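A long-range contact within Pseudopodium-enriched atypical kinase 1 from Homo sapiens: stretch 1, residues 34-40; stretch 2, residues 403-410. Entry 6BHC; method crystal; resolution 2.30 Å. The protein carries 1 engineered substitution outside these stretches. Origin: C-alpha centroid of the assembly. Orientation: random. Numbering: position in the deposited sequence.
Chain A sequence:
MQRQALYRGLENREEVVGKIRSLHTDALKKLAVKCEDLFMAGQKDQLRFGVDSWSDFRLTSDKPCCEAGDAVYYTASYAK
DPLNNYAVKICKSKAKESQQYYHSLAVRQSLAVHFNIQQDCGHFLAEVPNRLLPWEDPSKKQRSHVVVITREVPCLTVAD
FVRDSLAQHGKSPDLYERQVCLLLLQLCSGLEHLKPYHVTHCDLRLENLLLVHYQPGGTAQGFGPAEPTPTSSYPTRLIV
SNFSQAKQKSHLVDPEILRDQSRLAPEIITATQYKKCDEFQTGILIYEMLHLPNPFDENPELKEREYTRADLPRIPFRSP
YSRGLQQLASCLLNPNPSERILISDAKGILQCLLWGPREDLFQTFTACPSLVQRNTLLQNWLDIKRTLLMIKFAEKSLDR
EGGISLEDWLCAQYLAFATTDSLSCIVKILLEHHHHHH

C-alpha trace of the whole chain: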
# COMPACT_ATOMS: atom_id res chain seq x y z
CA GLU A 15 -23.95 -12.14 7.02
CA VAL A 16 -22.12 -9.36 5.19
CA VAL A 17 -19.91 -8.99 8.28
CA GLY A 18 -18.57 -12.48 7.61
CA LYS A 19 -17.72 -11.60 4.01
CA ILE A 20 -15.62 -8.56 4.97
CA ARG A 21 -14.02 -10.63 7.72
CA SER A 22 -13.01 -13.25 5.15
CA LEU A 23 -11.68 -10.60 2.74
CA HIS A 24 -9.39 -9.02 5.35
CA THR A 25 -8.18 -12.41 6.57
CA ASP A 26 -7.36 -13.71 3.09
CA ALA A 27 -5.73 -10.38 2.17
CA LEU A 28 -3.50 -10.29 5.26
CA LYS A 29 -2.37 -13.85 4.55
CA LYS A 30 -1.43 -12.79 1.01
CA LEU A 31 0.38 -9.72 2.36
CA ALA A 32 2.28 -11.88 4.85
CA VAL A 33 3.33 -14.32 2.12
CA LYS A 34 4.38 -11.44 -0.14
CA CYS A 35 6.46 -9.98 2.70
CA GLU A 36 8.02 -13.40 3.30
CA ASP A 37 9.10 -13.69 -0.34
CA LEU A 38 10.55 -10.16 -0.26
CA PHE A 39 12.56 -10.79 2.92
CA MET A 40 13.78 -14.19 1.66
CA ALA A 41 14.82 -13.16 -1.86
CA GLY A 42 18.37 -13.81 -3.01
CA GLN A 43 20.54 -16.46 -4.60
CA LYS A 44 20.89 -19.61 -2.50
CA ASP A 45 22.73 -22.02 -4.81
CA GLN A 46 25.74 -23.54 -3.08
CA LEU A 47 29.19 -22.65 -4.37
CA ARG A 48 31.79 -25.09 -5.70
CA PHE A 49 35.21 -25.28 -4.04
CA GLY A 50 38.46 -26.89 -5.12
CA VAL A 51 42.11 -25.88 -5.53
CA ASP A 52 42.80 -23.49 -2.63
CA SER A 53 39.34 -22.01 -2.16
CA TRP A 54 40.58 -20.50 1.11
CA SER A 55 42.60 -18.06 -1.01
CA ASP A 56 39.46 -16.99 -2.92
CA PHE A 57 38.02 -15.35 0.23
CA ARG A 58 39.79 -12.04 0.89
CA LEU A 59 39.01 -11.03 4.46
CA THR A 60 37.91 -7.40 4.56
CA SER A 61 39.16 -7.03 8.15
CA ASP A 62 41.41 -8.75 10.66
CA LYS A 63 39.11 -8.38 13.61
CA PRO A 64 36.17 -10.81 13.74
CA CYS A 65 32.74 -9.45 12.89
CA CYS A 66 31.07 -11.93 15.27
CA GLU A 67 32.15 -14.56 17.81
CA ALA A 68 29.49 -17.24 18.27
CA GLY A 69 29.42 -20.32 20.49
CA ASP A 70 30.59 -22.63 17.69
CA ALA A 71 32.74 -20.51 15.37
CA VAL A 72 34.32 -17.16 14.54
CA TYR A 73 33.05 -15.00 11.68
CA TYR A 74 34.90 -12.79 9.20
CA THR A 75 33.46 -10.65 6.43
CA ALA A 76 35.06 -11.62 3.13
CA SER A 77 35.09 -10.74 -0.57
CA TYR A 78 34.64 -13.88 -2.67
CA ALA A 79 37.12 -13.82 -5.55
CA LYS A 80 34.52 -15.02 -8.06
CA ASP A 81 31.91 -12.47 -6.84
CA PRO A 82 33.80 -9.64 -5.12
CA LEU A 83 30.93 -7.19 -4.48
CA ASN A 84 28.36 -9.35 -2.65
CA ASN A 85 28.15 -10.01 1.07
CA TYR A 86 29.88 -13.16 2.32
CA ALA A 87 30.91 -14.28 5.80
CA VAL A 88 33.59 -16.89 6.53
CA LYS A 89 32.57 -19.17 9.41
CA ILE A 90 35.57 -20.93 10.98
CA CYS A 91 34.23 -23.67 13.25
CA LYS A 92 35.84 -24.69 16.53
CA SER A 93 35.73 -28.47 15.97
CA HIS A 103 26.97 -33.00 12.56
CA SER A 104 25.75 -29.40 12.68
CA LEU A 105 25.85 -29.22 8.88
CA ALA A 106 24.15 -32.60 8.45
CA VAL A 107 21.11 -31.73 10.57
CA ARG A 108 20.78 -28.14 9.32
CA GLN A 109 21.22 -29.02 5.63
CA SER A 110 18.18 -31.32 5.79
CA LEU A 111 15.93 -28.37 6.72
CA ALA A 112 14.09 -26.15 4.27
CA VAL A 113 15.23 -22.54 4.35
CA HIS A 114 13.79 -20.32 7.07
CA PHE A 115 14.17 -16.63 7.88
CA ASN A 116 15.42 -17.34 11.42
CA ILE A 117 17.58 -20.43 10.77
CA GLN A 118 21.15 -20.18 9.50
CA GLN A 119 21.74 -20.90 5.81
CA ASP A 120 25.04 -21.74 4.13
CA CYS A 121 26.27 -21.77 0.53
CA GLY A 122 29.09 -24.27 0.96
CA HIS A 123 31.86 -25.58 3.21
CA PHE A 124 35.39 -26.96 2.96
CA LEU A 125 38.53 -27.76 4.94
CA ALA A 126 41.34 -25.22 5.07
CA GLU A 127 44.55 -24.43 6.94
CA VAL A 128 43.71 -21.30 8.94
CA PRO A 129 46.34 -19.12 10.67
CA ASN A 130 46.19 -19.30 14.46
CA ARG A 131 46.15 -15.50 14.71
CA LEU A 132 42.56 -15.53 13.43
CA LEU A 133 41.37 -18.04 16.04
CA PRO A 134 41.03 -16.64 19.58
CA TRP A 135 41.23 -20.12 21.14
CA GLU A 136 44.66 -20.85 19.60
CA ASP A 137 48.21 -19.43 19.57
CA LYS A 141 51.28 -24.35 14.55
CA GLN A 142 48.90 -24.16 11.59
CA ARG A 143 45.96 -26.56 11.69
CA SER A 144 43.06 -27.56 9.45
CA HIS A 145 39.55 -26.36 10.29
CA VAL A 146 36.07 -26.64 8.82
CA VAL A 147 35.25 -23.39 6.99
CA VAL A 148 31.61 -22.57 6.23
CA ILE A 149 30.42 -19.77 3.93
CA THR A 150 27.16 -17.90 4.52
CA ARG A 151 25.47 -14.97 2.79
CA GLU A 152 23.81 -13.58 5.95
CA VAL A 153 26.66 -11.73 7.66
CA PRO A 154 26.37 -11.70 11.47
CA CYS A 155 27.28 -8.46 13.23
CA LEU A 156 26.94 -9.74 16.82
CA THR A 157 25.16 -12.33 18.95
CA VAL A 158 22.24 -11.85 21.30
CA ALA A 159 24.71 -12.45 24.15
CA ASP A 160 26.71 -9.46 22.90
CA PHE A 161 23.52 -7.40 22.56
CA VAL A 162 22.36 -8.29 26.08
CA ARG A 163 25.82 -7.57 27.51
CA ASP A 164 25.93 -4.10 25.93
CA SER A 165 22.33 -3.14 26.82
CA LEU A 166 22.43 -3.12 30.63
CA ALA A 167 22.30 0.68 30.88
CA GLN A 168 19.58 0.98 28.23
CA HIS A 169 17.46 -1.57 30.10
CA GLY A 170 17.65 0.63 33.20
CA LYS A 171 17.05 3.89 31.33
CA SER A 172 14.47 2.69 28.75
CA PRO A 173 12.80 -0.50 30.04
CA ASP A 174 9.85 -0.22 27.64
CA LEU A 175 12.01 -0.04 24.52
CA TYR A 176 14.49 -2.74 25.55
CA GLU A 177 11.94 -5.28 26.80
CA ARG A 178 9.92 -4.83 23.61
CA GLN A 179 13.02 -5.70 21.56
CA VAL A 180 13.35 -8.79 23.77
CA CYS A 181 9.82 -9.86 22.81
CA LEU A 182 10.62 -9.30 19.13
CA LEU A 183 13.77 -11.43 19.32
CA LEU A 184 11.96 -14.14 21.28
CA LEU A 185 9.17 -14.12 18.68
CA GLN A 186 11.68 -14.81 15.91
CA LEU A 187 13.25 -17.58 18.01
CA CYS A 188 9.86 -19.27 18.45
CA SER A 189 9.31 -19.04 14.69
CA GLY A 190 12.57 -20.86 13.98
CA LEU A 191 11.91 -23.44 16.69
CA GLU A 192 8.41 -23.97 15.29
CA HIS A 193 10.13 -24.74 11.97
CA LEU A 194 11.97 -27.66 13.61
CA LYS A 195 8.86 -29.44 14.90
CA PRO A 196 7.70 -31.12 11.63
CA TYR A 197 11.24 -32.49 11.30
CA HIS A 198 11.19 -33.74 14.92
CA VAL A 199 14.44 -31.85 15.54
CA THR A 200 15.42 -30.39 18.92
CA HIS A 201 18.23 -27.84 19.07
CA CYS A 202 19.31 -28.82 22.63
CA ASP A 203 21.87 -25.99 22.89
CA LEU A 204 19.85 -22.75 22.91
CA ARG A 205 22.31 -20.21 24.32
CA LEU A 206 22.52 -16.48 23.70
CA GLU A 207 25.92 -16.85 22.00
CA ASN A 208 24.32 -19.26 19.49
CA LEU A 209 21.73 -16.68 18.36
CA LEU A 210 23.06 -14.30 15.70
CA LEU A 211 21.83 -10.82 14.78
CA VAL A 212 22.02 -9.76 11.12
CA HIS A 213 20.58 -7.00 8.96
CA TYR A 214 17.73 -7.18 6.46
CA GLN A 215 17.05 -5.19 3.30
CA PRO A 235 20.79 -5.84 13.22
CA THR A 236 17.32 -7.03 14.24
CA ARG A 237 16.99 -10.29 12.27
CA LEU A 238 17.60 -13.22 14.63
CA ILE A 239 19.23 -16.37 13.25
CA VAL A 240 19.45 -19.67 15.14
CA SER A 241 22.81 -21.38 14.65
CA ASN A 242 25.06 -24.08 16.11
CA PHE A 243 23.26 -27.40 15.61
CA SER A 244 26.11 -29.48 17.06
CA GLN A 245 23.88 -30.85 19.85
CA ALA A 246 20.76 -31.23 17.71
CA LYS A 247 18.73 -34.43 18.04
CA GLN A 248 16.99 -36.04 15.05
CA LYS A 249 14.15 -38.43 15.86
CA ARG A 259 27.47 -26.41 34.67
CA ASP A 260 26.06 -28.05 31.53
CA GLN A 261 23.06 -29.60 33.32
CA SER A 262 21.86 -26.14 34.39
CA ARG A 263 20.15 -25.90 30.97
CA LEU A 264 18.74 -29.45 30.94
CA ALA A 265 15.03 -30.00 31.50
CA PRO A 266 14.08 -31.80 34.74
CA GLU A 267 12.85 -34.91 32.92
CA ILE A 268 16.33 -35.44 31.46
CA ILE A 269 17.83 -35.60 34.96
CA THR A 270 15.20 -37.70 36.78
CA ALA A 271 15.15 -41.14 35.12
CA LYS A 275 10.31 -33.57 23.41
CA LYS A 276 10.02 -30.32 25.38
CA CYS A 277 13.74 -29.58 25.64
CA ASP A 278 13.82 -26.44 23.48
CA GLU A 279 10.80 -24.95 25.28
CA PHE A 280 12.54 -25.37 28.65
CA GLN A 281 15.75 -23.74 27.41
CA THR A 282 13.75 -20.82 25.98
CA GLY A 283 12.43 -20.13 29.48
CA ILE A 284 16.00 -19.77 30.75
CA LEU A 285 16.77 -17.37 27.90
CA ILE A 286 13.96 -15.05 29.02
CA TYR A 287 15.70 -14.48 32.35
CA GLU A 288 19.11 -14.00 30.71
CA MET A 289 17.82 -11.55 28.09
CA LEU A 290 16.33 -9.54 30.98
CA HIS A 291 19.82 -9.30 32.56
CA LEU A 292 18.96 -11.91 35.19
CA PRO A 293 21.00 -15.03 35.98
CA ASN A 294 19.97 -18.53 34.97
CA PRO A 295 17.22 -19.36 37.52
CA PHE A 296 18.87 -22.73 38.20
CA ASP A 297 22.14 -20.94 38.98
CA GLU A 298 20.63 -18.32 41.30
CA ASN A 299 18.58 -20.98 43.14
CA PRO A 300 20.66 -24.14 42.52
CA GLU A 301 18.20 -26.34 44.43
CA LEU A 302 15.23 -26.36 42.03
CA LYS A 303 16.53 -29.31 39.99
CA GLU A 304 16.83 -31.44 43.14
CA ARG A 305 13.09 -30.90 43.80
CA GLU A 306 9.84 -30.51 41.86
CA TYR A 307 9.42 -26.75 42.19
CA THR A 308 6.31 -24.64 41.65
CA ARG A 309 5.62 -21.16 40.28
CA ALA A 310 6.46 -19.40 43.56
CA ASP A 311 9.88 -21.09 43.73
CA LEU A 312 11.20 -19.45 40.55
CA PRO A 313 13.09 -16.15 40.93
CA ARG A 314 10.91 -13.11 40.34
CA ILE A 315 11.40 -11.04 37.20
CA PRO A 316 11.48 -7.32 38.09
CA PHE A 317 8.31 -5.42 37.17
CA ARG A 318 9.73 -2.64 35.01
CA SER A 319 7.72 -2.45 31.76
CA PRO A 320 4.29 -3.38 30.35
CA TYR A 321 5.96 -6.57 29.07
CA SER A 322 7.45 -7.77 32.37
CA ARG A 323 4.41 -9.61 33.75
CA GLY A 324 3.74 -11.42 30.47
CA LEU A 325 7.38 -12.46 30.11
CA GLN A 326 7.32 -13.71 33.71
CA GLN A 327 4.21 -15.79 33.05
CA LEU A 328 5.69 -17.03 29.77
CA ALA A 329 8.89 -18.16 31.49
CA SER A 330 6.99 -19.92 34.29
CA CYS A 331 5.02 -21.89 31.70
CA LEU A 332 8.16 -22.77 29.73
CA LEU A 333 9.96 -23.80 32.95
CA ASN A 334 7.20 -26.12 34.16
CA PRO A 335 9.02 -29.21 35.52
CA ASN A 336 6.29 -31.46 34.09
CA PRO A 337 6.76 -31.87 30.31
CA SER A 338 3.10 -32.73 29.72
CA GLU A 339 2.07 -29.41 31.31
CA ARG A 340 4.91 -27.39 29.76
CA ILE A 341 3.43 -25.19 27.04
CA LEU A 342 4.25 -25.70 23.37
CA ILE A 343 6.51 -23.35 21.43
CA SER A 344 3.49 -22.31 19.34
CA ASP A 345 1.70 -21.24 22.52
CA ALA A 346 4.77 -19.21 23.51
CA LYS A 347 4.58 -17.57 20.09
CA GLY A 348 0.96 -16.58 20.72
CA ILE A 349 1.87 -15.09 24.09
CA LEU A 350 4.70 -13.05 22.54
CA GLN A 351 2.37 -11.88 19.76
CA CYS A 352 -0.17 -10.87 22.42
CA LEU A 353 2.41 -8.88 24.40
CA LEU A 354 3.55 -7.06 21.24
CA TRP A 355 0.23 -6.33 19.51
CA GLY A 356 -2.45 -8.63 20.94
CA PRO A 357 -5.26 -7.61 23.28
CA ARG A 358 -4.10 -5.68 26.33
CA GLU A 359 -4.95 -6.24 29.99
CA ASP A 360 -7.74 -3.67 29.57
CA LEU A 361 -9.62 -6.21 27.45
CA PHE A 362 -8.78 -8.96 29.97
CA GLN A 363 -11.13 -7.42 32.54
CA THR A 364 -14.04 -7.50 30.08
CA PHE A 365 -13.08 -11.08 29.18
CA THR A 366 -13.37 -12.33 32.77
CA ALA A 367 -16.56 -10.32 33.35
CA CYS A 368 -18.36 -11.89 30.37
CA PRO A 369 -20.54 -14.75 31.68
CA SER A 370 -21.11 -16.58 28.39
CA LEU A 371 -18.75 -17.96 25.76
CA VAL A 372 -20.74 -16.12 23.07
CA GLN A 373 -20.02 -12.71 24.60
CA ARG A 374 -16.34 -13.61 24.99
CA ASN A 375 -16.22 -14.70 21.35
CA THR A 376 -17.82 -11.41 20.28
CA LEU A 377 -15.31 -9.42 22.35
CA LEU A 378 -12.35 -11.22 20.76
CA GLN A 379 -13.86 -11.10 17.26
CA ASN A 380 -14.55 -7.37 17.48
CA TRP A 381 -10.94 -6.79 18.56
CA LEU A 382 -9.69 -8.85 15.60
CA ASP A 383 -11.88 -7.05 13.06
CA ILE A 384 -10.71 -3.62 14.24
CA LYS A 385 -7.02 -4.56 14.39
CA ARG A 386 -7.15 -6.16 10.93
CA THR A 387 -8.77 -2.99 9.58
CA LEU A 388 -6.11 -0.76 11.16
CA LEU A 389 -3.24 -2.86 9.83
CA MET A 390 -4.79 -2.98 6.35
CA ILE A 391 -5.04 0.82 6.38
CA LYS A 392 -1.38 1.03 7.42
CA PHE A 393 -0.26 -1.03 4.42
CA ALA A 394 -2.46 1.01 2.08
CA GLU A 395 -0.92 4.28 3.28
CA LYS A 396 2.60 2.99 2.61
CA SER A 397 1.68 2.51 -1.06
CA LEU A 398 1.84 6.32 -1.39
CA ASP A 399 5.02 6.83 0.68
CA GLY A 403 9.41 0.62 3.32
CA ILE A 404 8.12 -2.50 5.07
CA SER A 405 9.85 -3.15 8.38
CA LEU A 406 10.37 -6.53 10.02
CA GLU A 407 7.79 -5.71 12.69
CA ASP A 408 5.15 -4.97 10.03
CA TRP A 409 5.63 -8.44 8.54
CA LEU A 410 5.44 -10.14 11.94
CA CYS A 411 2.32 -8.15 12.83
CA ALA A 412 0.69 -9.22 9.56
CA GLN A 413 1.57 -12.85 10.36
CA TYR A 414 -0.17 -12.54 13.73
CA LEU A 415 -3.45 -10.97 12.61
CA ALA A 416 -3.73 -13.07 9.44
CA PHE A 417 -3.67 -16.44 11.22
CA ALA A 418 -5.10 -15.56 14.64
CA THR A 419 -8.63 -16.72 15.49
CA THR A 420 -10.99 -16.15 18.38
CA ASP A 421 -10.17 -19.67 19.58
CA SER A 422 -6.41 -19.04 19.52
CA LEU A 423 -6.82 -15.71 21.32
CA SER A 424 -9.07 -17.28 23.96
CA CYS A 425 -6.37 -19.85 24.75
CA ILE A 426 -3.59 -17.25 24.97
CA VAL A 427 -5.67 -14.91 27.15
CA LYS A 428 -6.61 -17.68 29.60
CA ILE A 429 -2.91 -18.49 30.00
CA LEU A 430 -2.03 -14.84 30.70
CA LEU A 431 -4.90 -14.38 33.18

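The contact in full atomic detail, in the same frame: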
# COMPACT_ATOMS: atom_id res chain seq x y z
N LYS A 34 3.62 -12.34 0.72
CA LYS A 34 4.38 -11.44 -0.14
C LYS A 34 5.56 -10.82 0.62
O LYS A 34 6.65 -10.68 0.06
CB LYS A 34 3.48 -10.36 -0.72
CG LYS A 34 2.99 -10.65 -2.12
CD LYS A 34 2.04 -9.57 -2.62
CE LYS A 34 1.76 -9.73 -4.10
NZ LYS A 34 1.29 -11.11 -4.43
N CYS A 35 5.35 -10.45 1.88
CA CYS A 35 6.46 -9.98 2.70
C CYS A 35 7.51 -11.06 2.86
O CYS A 35 8.71 -10.79 2.75
CB CYS A 35 5.95 -9.52 4.07
SG CYS A 35 4.98 -8.00 4.06
N GLU A 36 7.08 -12.30 3.12
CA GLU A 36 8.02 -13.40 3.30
C GLU A 36 8.90 -13.58 2.07
O GLU A 36 10.12 -13.76 2.19
CB GLU A 36 7.26 -14.68 3.61
CG GLU A 36 8.11 -15.94 3.61
CD GLU A 36 7.34 -17.16 4.09
OE1 GLU A 36 7.01 -17.22 5.29
OE2 GLU A 36 7.07 -18.05 3.26
N ASP A 37 8.31 -13.51 0.87
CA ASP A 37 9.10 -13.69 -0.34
C ASP A 37 10.04 -12.51 -0.57
O ASP A 37 11.11 -12.68 -1.18
CB ASP A 37 8.18 -13.89 -1.54
CG ASP A 37 7.36 -15.16 -1.44
OD1 ASP A 37 7.77 -16.08 -0.69
OD2 ASP A 37 6.31 -15.25 -2.10
N LEU A 38 9.67 -11.31 -0.10
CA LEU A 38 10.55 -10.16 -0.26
C LEU A 38 11.72 -10.21 0.72
O LEU A 38 12.84 -9.81 0.37
CB LEU A 38 9.75 -8.87 -0.07
CG LEU A 38 8.72 -8.54 -1.15
CD1 LEU A 38 8.00 -7.24 -0.82
CD2 LEU A 38 9.39 -8.45 -2.51
N PHE A 39 11.48 -10.69 1.94
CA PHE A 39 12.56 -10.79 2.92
C PHE A 39 13.46 -11.99 2.69
O PHE A 39 14.58 -12.02 3.22
CB PHE A 39 11.98 -10.85 4.34
CG PHE A 39 11.49 -9.53 4.85
CD1 PHE A 39 12.36 -8.62 5.42
CD2 PHE A 39 10.14 -9.20 4.78
CE1 PHE A 39 11.90 -7.40 5.90
CE2 PHE A 39 9.68 -7.99 5.26
CZ PHE A 39 10.56 -7.09 5.82
N MET A 40 13.01 -12.98 1.91
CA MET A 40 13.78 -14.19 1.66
C MET A 40 14.42 -14.23 0.28
O MET A 40 15.03 -15.24 -0.08
CB MET A 40 12.90 -15.43 1.85
CG MET A 40 12.44 -15.66 3.29
SD MET A 40 13.79 -16.10 4.39
CE MET A 40 14.33 -17.66 3.69
N GLY A 403 9.71 1.96 3.78
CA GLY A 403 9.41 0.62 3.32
C GLY A 403 8.69 -0.23 4.34
O GLY A 403 8.09 0.29 5.29
N ILE A 404 8.75 -1.55 4.16
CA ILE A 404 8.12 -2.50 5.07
C ILE A 404 9.17 -2.97 6.06
O ILE A 404 10.20 -3.54 5.66
CB ILE A 404 7.51 -3.68 4.30
CG1 ILE A 404 6.48 -3.18 3.29
CG2 ILE A 404 6.87 -4.67 5.27
CD1 ILE A 404 5.29 -2.49 3.92
N SER A 405 8.92 -2.73 7.34
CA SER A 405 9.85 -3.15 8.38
C SER A 405 9.58 -4.59 8.79
O SER A 405 8.56 -5.19 8.44
CB SER A 405 9.73 -2.23 9.60
OG SER A 405 8.49 -2.42 10.26
N LEU A 406 10.52 -5.16 9.54
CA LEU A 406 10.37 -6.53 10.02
C LEU A 406 9.17 -6.66 10.94
O LEU A 406 8.45 -7.67 10.89
CB LEU A 406 11.65 -6.97 10.73
CG LEU A 406 11.62 -8.35 11.38
CD1 LEU A 406 11.32 -9.43 10.35
CD2 LEU A 406 12.94 -8.63 12.08
N GLU A 407 8.92 -5.64 11.77
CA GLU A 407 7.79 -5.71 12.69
C GLU A 407 6.46 -5.68 11.95
O GLU A 407 5.49 -6.29 12.41
CB GLU A 407 7.87 -4.56 13.70
CG GLU A 407 6.90 -4.69 14.86
CD GLU A 407 7.05 -3.60 15.89
OE1 GLU A 407 6.04 -3.21 16.51
OE2 GLU A 407 8.19 -3.12 16.08
N ASP A 408 6.39 -4.98 10.81
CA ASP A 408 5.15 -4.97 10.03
C ASP A 408 4.83 -6.36 9.50
O ASP A 408 3.66 -6.78 9.52
CB ASP A 408 5.27 -3.97 8.88
CG ASP A 408 5.53 -2.56 9.35
OD1 ASP A 408 5.11 -2.22 10.48
OD2 ASP A 408 6.14 -1.78 8.59
N TRP A 409 5.84 -7.07 9.01
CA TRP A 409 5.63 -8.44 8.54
C TRP A 409 5.14 -9.33 9.67
O TRP A 409 4.15 -10.06 9.52
CB TRP A 409 6.93 -8.97 7.93
CG TRP A 409 6.90 -10.42 7.54
CD1 TRP A 409 5.80 -11.17 7.22
CD2 TRP A 409 8.03 -11.29 7.43
NE1 TRP A 409 6.18 -12.45 6.92
CE2 TRP A 409 7.54 -12.56 7.04
CE3 TRP A 409 9.40 -11.13 7.62
CZ2 TRP A 409 8.38 -13.65 6.84
CZ3 TRP A 409 10.23 -12.22 7.42
CH2 TRP A 409 9.72 -13.46 7.03
N LEU A 410 5.83 -9.29 10.81
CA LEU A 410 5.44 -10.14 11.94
C LEU A 410 4.04 -9.81 12.43
O LEU A 410 3.28 -10.71 12.82
CB LEU A 410 6.46 -10.01 13.07
CG LEU A 410 7.91 -10.34 12.69
CD1 LEU A 410 8.85 -10.16 13.88
CD2 LEU A 410 8.02 -11.75 12.14

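This is a small, apolar contact between one helix and the start of another with the loop before it, centred on the indole of Trp409 and held by packing alone, with no hydrogen bond crossing between the stretches. Together the two sides bury 356 Å², of which Trp409 contributes 110 Å² and Phe39 91 Å². The helices 34-39 and 406-410 run closer to antiparallel than parallel, their directions 142° apart, and their axes approach to 10.2 Å, a spacing that leaves room for large side chains between them.

Cys35 and Phe39, one helical turn apart, both direct their CA-to-CB bonds toward stretch 2. The CA atoms of Cys35 and Trp409 lie 6.1 Å apart, and at this close point a small residue fits: Cys35 CB sits 3.6 Å from Trp409 CD1, over the face of the five-membered ring in a CH-pi arrangement. Glu36 is exposed, yet its CB reaches 3.6 Å from Trp409 CZ2, so its aliphatic base covers part of the indole.

Where the backbones diverge, with Phe39 CA 8.6 Å from Leu406 CA, aromatic bulk fills the gap. The Phe39 ring and the six-membered ring of Trp409 are nearly parallel (10°), but their centroids are 5.0 Å apart and the rings are slid so that they barely overlap; the closest atoms are Phe39 CD2 and Trp409 CE3, at 3.5 Å. With chi1 at 174° (t), the indole of Trp409 lies with Cys35 CB over one face.

Ile404 extends the apolar patch before the second helix begins: its CG2 lies 4.0 Å from Cys35 SG and 4.3 Å from Phe39 CE2. Phe39 CZ also approaches Ile404 O at 3.6 Å.

The CA-to-CB bond of Ser405 points away from stretch 1, and its side chain serves its own helix as N-cap, its OG accepting a weak bond from Asp408 N (3.4 Å), while Ser405 N donates to Asp408 OD2 (3.2 Å).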